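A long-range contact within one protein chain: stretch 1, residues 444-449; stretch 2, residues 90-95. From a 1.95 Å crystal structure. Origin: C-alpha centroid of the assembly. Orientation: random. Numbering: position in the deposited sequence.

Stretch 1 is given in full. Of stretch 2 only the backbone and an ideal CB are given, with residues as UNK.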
# COMPACT_ATOMS: atom_id res chain seq x y z
N PHE A 444 -6.77 4.92 6.19
CA PHE A 444 -6.29 3.61 6.72
C PHE A 444 -6.81 3.37 8.17
O PHE A 444 -6.82 4.28 8.99
CB PHE A 444 -4.79 3.58 6.68
CG PHE A 444 -4.21 2.23 7.02
CD1 PHE A 444 -3.52 2.08 8.19
CD2 PHE A 444 -4.37 1.16 6.18
CE1 PHE A 444 -2.94 0.84 8.51
CE2 PHE A 444 -3.83 -0.06 6.48
CZ PHE A 444 -3.15 -0.21 7.68
N ASN A 445 -7.19 2.16 8.53
CA ASN A 445 -7.33 0.99 7.69
C ASN A 445 -8.84 0.77 7.52
O ASN A 445 -9.55 0.32 8.46
CB ASN A 445 -6.57 -0.20 8.37
CG ASN A 445 -6.58 -1.46 7.55
OD1 ASN A 445 -7.25 -1.50 6.51
ND2 ASN A 445 -5.89 -2.53 8.03
N HIS A 446 -9.33 1.07 6.31
CA HIS A 446 -10.79 1.07 6.01
C HIS A 446 -11.60 1.90 7.01
O HIS A 446 -12.63 1.47 7.47
CB HIS A 446 -11.35 -0.36 5.91
CG HIS A 446 -10.83 -1.10 4.71
ND1 HIS A 446 -9.54 -1.56 4.65
CD2 HIS A 446 -11.41 -1.41 3.54
CE1 HIS A 446 -9.35 -2.12 3.46
NE2 HIS A 446 -10.47 -2.04 2.77
N ILE A 447 -11.07 3.05 7.39
CA ILE A 447 -11.85 4.01 8.17
C ILE A 447 -12.55 4.97 7.21
O ILE A 447 -12.13 5.12 6.08
CB ILE A 447 -11.02 4.79 9.24
CG1 ILE A 447 -9.98 5.75 8.59
CG2 ILE A 447 -10.37 3.78 10.21
CD1 ILE A 447 -9.22 6.65 9.70
N GLU A 448 -13.69 5.48 7.63
CA GLU A 448 -14.48 6.40 6.78
C GLU A 448 -14.45 7.84 7.27
O GLU A 448 -14.96 8.74 6.58
CB GLU A 448 -15.91 5.90 6.64
CG GLU A 448 -15.93 4.49 6.00
CD GLU A 448 -17.29 3.98 5.62
OE1 GLU A 448 -18.33 4.61 5.95
OE2 GLU A 448 -17.32 2.90 4.97
N ASN A 449 -13.86 8.07 8.45
CA ASN A 449 -13.68 9.45 8.99
C ASN A 449 -12.26 9.96 8.84
O ASN A 449 -11.77 10.70 9.70
CB ASN A 449 -14.09 9.50 10.48
CG ASN A 449 -13.18 8.65 11.39
OD1 ASN A 449 -12.57 7.69 10.93
ND2 ASN A 449 -13.02 9.08 12.65
N UNK A 90 -18.45 -7.36 12.22
CA UNK A 90 -17.16 -7.25 12.91
C UNK A 90 -16.21 -6.26 12.27
O UNK A 90 -15.40 -5.64 12.97
CB UNK A 90 -16.48 -8.62 12.97
N UNK A 91 -16.30 -6.09 10.95
CA UNK A 91 -15.46 -5.10 10.25
C UNK A 91 -16.35 -4.50 9.12
O UNK A 91 -16.22 -4.88 7.98
CB UNK A 91 -14.18 -5.73 9.69
N UNK A 92 -17.29 -3.63 9.49
CA UNK A 92 -18.36 -3.19 8.59
C UNK A 92 -17.91 -2.34 7.43
O UNK A 92 -18.58 -2.32 6.38
CB UNK A 92 -19.41 -2.41 9.39
N UNK A 93 -16.75 -1.74 7.56
CA UNK A 93 -16.24 -0.78 6.58
C UNK A 93 -15.36 -1.41 5.50
O UNK A 93 -14.69 -0.72 4.73
CB UNK A 93 -15.45 0.31 7.30
N UNK A 94 -15.25 -2.74 5.50
CA UNK A 94 -14.47 -3.46 4.47
C UNK A 94 -14.98 -3.32 3.05
O UNK A 94 -14.21 -3.54 2.10
CB UNK A 94 -14.43 -4.95 4.82
N UNK A 95 -16.26 -2.99 2.91
CA UNK A 95 -16.84 -2.76 1.62
C UNK A 95 -17.39 -4.05 1.00
O UNK A 95 -17.52 -5.06 1.69
CB UNK A 95 -15.80 -2.12 0.70

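Position 90 has nothing of stretch 1 within 5.5 Å of its ideal CB, so this contact imposes no chemistry there and many side chains would serve. The deposited residue is L90; its closest side-chain approach, CB to H446 CB, is 12.0 Å.

At position 91, CA-to-CB points toward stretch 1, yet the ideal CB again has nothing within 5.5 Å. A small side chain would therefore fall short; a long or broad one, such as an aromatic, methionine or arginine, could cross the gap toward N445 and H446. The residue is W91, with chi1 at -162° (t). Its indole brings NE1 to 4.0 Å from H446 CB and CZ2 to 3.7 Å from N445 OD1, the latter oxygen lying at the ring edge, near its plane. That oxygen already accepts a hydrogen bond from H446 ND1 (ND1 to N445 OD1 3.0 Å, angle 168°), which ties the imidazole to its neighbour. The imidazole and the six-membered ring of W91 meet obliquely, their planes at 74° and centroids 5.6 Å apart.

Position 92 points sideways with no neighbour within 5.5 Å of its ideal CB, so the contact scarcely restricts it. Its phi of -68° suits proline among many others, and P92 is found, its CB 7.3 Å from E448 OE2, too far for contact.

Position 93 is the most constrained by stretch 1. Its CB points toward H446, and the ideal CB sits a tight 3.0 Å from H446 O, an acceptor, and 4.0 Å from E448 OE2. A short side chain with a donor fits best: serine or threonine, with alanine possible but leaving the carbonyl without this partner. The residue is T93. At chi1 58° (p), its OG1 donates a hydrogen bond to H446 O at 2.6 Å, while CG2 lies 3.9 Å from E448 OE2.

Position 94 starts away from stretch 1, but its ideal CB is 4.8 Å from H446 CD2, so a flexible apolar side chain, leucine or methionine, could curl back over the imidazole. L94 does so: its CD2 lies 3.9 Å from the centroid of the H446 ring, 7° off the normal, a CH-pi contact over one face. The backbone contributes too, as one water bridges L94 O (2.6 Å from the water O, which donates) and H446 NE2 (2.9 Å from the same O).

Position 95 has phi/psi of 89/-165, where a CB would be jammed against the preceding carbonyl O. This alone calls for glycine, and G95 is present.

Stretch 2 (90-95) LWPTLG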
# COMPACT_ATOMS: atom_id res chain seq x y z
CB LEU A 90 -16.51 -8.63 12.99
CG LEU A 90 -17.27 -9.66 13.86
CD1 LEU A 90 -16.48 -10.98 13.87
CD2 LEU A 90 -17.51 -9.18 15.28
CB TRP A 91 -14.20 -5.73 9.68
CG TRP A 91 -13.12 -4.68 9.33
CD1 TRP A 91 -13.27 -3.31 9.40
CD2 TRP A 91 -11.75 -4.90 8.92
NE1 TRP A 91 -12.10 -2.69 9.05
CE2 TRP A 91 -11.16 -3.63 8.72
CE3 TRP A 91 -10.97 -6.03 8.67
CZ2 TRP A 91 -9.83 -3.47 8.34
CZ3 TRP A 91 -9.65 -5.87 8.27
CH2 TRP A 91 -9.09 -4.60 8.11
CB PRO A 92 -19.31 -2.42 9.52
CG PRO A 92 -18.55 -2.15 10.73
CD PRO A 92 -17.56 -3.22 10.88
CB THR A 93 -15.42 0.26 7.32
OG1 THR A 93 -14.36 -0.40 8.03
CG2 THR A 93 -16.31 1.10 8.30
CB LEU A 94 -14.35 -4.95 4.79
CG LEU A 94 -13.21 -5.35 5.72
CD1 LEU A 94 -13.35 -6.85 6.00
CD2 LEU A 94 -11.84 -4.98 5.10
O HOH W 1 -11.96 -3.54 0.83
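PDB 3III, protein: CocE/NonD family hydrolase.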